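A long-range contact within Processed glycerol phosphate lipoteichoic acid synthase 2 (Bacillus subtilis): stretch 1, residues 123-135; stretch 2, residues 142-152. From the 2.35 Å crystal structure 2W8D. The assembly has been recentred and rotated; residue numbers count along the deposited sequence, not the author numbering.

Stretch 1 123-135: NYTSATFHGNTQT
Stretch 2, residues 142-152: MYKAEGIDKFF

Two strands pair in parallel. Ala127 to Phe129 run beside Lys150 to Phe152, the strand axes 4.6 Å apart at closest and their directions 20° apart. The register pairs Ala127 with Lys150 (CA to CA 4.3 Å), Thr128 with Phe151 (4.9 Å) and Phe129 with Phe152 (4.8 Å). Phi/psi values are extended: Ala127 is at -148/143, Thr128 at -105/144 and Phe152 at -85/84.

The hydrogen bonds zigzag between the strands. Lys150 N donates to Ser126 O (2.9 Å), Thr128 N to Lys150 O (2.9 Å), Phe152 N to Thr128 O (2.8 Å) and His130 N to Phe152 O (3.1 Å). Ala127 CA also makes a CA-H...O contact with Lys150 O at 3.0 Å.

The second stretch reaches its strand from a helix. Gly147 leaves helical geometry at phi/psi 75/21, in a Schellman motif. Ile148 N bonds back to Tyr143 O at 3.0 Å, and Gly147 N to Lys144 O at 3.2 Å. Positive phi favours glycine here.

Side chains take over where the strand pairing begins. Asp149 is m (chi1 -60°) with its CB toward the first stretch, and its carboxylate accepts from the backbone: Ser126 N to Asp149 OD2 is 2.9 Å, nearly linear at 167°. Ser126 is p (50°), which lets Ser126 OG accept from Asp149 N at 3.2 Å. Each residue thus uses its side chain to receive the other's amide.

Ala127, Phe129, Lys150 and Phe152 share one face. Phe129 and Phe152 are both m (-62° and -66°), with chi2 -99° and -75°. Their planes lie 18° apart, near parallel, but slid so that the rings barely overlap, with centroids 4.9 Å apart. Phe152 CD2 lies over one face of the Phe129 ring, 3.3 Å from Phe129 CE1. The small Ala127 CB lies 4.0 Å from Phe152 CE2 and 3.8 Å from Lys150 CB. Lys150 is m, t, t, m; its end leads away from the first stretch.

Thr128 and Phe151 occupy the other face. Phe151 is t (-167°) with chi2 -7°, and its end comes nearer the first stretch. Phe151 CE1 lies 4.0 Å from Thr128 CG2 and 4.2 Å from His130 CB, which is at the ring edge. His130 is t (-175°, chi2 58°). Phe151 CE2 is 3.4 Å from Gln134 CB. Thr128 is m (-62°). Its OG1 is buried without a polar partner, 3.4 Å from Tyr143 CE2 and 4.0 Å from Ile148 CG2. Tyr143 is m (-76°, chi2 -10°), its CB toward the first stretch, which sets its ring beside Thr128 OG1. Ile148 is m, m (-55°, -42°), with Ile148 CG2 3.8 Å from Ala127 CA.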

# COMPACT_ATOMS: atom_id res chain seq x y z
N ASN A 123 -0.60 -23.36 -1.04
CA ASN A 123 0.86 -23.67 -1.12
C ASN A 123 1.82 -22.50 -1.41
O ASN A 123 2.91 -22.70 -1.96
CB ASN A 123 1.13 -24.81 -2.12
CG ASN A 123 0.34 -26.04 -1.78
OD1 ASN A 123 0.41 -26.54 -0.66
ND2 ASN A 123 -0.43 -26.52 -2.75
N TYR A 124 1.42 -21.29 -1.03
CA TYR A 124 2.29 -20.12 -1.21
C TYR A 124 3.36 -20.05 -0.13
O TYR A 124 3.08 -20.16 1.07
CB TYR A 124 1.49 -18.79 -1.28
CG TYR A 124 0.79 -18.54 -2.63
CD1 TYR A 124 1.19 -17.50 -3.48
CD2 TYR A 124 -0.29 -19.33 -3.04
CE1 TYR A 124 0.53 -17.29 -4.70
CE2 TYR A 124 -0.94 -19.13 -4.25
CZ TYR A 124 -0.52 -18.13 -5.08
OH TYR A 124 -1.20 -17.93 -6.27
N THR A 125 4.61 -19.87 -0.54
CA THR A 125 5.63 -19.52 0.40
C THR A 125 5.64 -17.98 0.47
O THR A 125 5.51 -17.33 -0.56
CB THR A 125 6.99 -20.10 -0.01
OG1 THR A 125 6.91 -21.54 -0.06
CG2 THR A 125 8.04 -19.71 0.99
N SER A 126 5.73 -17.40 1.65
CA SER A 126 5.75 -15.95 1.77
C SER A 126 7.08 -15.45 2.34
O SER A 126 7.66 -16.10 3.23
CB SER A 126 4.54 -15.41 2.56
OG SER A 126 4.33 -16.09 3.80
N ALA A 127 7.56 -14.32 1.81
CA ALA A 127 8.80 -13.69 2.28
C ALA A 127 8.75 -12.16 2.15
O ALA A 127 8.21 -11.64 1.18
CB ALA A 127 10.01 -14.23 1.50
N THR A 128 9.34 -11.44 3.12
CA THR A 128 9.54 -10.00 2.97
C THR A 128 11.00 -9.72 2.67
O THR A 128 11.87 -10.41 3.20
CB THR A 128 9.17 -9.27 4.26
OG1 THR A 128 7.78 -9.50 4.52
CG2 THR A 128 9.47 -7.78 4.15
N PHE A 129 11.27 -8.72 1.82
CA PHE A 129 12.62 -8.24 1.56
C PHE A 129 12.74 -6.81 2.04
O PHE A 129 11.86 -6.00 1.78
CB PHE A 129 12.94 -8.30 0.07
CG PHE A 129 12.89 -9.69 -0.49
CD1 PHE A 129 14.06 -10.42 -0.68
CD2 PHE A 129 11.67 -10.29 -0.77
CE1 PHE A 129 14.01 -11.71 -1.16
CE2 PHE A 129 11.61 -11.60 -1.27
CZ PHE A 129 12.78 -12.30 -1.46
N HIS A 130 13.81 -6.48 2.71
CA HIS A 130 13.97 -5.12 3.21
C HIS A 130 15.41 -4.92 3.65
O HIS A 130 15.99 -5.79 4.31
CB HIS A 130 13.03 -4.92 4.38
CG HIS A 130 13.02 -3.53 4.91
ND1 HIS A 130 12.70 -2.43 4.13
CD2 HIS A 130 13.28 -3.05 6.15
CE1 HIS A 130 12.77 -1.34 4.87
NE2 HIS A 130 13.11 -1.69 6.10
N GLY A 131 15.99 -3.79 3.27
CA GLY A 131 17.41 -3.55 3.50
C GLY A 131 17.71 -2.88 4.82
O GLY A 131 18.52 -1.97 4.86
N ASN A 132 17.05 -3.31 5.90
CA ASN A 132 17.24 -2.72 7.22
C ASN A 132 16.99 -3.82 8.25
O ASN A 132 16.45 -4.86 7.90
CB ASN A 132 16.29 -1.53 7.44
CG ASN A 132 16.62 -0.71 8.73
OD1 ASN A 132 17.65 -0.91 9.36
ND2 ASN A 132 15.74 0.21 9.09
N THR A 133 17.39 -3.61 9.50
CA THR A 133 17.21 -4.65 10.49
C THR A 133 15.73 -5.01 10.67
O THR A 133 14.84 -4.18 10.51
CB THR A 133 17.93 -4.33 11.83
OG1 THR A 133 17.70 -5.40 12.74
CG2 THR A 133 17.43 -3.03 12.46
N GLN A 134 15.49 -6.29 10.94
CA GLN A 134 14.16 -6.86 11.17
C GLN A 134 13.43 -6.30 12.40
O GLN A 134 12.22 -6.43 12.50
CB GLN A 134 14.27 -8.39 11.30
CG GLN A 134 15.10 -8.89 12.49
CD GLN A 134 15.23 -10.38 12.52
OE1 GLN A 134 16.11 -10.96 11.88
NE2 GLN A 134 14.38 -11.03 13.28
N THR A 135 14.15 -5.68 13.34
CA THR A 135 13.48 -5.13 14.53
C THR A 135 12.79 -3.81 14.23
O THR A 135 11.92 -3.41 15.00
CB THR A 135 14.44 -4.90 15.66
OG1 THR A 135 15.44 -3.97 15.23
CG2 THR A 135 15.10 -6.22 16.10
N MSE A 142 5.56 -8.97 14.28
CA MSE A 142 4.28 -8.88 13.58
C MSE A 142 4.13 -9.80 12.37
O MSE A 142 3.04 -10.28 12.09
CB MSE A 142 4.00 -7.43 13.14
CG MSE A 142 2.77 -7.22 12.23
SE MSE A 142 1.09 -7.78 13.15
CE MSE A 142 0.51 -6.13 14.10
N TYR A 143 5.21 -10.00 11.63
CA TYR A 143 5.21 -10.88 10.49
C TYR A 143 4.95 -12.30 10.93
O TYR A 143 4.37 -13.07 10.18
CB TYR A 143 6.53 -10.82 9.76
CG TYR A 143 6.74 -9.58 8.92
CD1 TYR A 143 5.72 -8.67 8.67
CD2 TYR A 143 7.98 -9.35 8.36
CE1 TYR A 143 5.97 -7.52 7.90
CE2 TYR A 143 8.23 -8.25 7.60
CZ TYR A 143 7.25 -7.34 7.36
OH TYR A 143 7.60 -6.28 6.56
N LYS A 144 5.36 -12.65 12.14
CA LYS A 144 5.16 -14.01 12.61
C LYS A 144 3.68 -14.23 12.84
O LYS A 144 3.14 -15.30 12.51
CB LYS A 144 5.90 -14.23 13.92
CG LYS A 144 7.38 -14.23 13.79
CD LYS A 144 7.95 -14.40 15.17
CE LYS A 144 9.17 -15.22 15.16
NZ LYS A 144 10.35 -14.36 15.21
N ALA A 145 3.02 -13.20 13.37
CA ALA A 145 1.59 -13.26 13.58
C ALA A 145 0.87 -13.35 12.22
O ALA A 145 -0.22 -13.93 12.12
CB ALA A 145 1.11 -12.01 14.37
N GLU A 146 1.49 -12.78 11.19
CA GLU A 146 0.86 -12.72 9.86
C GLU A 146 1.12 -13.97 9.01
O GLU A 146 0.58 -14.11 7.90
CB GLU A 146 1.28 -11.44 9.10
CG GLU A 146 0.70 -10.15 9.73
CD GLU A 146 1.09 -8.85 8.99
OE1 GLU A 146 2.17 -8.79 8.32
OE2 GLU A 146 0.29 -7.88 9.09
N GLY A 147 1.92 -14.88 9.55
CA GLY A 147 2.36 -16.07 8.87
C GLY A 147 3.42 -15.91 7.80
O GLY A 147 3.54 -16.79 6.94
N ILE A 148 4.18 -14.83 7.81
CA ILE A 148 5.17 -14.68 6.76
C ILE A 148 6.27 -15.73 7.04
O ILE A 148 6.82 -15.74 8.15
CB ILE A 148 5.79 -13.27 6.66
CG1 ILE A 148 4.75 -12.14 6.49
CG2 ILE A 148 6.81 -13.21 5.52
CD1 ILE A 148 3.64 -12.38 5.57
N ASP A 149 6.57 -16.59 6.05
CA ASP A 149 7.54 -17.71 6.28
C ASP A 149 8.95 -17.21 6.39
O ASP A 149 9.74 -17.78 7.13
CB ASP A 149 7.54 -18.78 5.14
CG ASP A 149 6.20 -19.45 4.96
OD1 ASP A 149 5.81 -20.16 5.89
OD2 ASP A 149 5.53 -19.24 3.93
N LYS A 150 9.30 -16.17 5.63
CA LYS A 150 10.69 -15.74 5.57
C LYS A 150 10.88 -14.22 5.61
O LYS A 150 10.13 -13.47 5.00
CB LYS A 150 11.38 -16.32 4.33
CG LYS A 150 11.52 -17.84 4.26
CD LYS A 150 11.82 -18.22 2.82
CE LYS A 150 11.82 -19.72 2.56
NZ LYS A 150 12.92 -20.39 3.30
N PHE A 151 11.91 -13.78 6.32
CA PHE A 151 12.21 -12.37 6.40
C PHE A 151 13.64 -12.10 5.95
O PHE A 151 14.56 -12.30 6.70
CB PHE A 151 11.93 -11.85 7.83
CG PHE A 151 11.91 -10.34 7.95
CD1 PHE A 151 12.27 -9.52 6.87
CD2 PHE A 151 11.54 -9.73 9.14
CE1 PHE A 151 12.26 -8.13 6.97
CE2 PHE A 151 11.52 -8.32 9.26
CZ PHE A 151 11.88 -7.52 8.17
N PHE A 152 13.83 -11.65 4.71
CA PHE A 152 15.17 -11.29 4.22
C PHE A 152 15.51 -9.87 4.62
O PHE A 152 15.33 -8.95 3.83
CB PHE A 152 15.29 -11.48 2.70
CG PHE A 152 15.19 -12.91 2.26
CD1 PHE A 152 16.26 -13.78 2.44
CD2 PHE A 152 14.03 -13.40 1.68
CE1 PHE A 152 16.18 -15.14 2.06
CE2 PHE A 152 13.93 -14.74 1.29
CZ PHE A 152 15.01 -15.62 1.49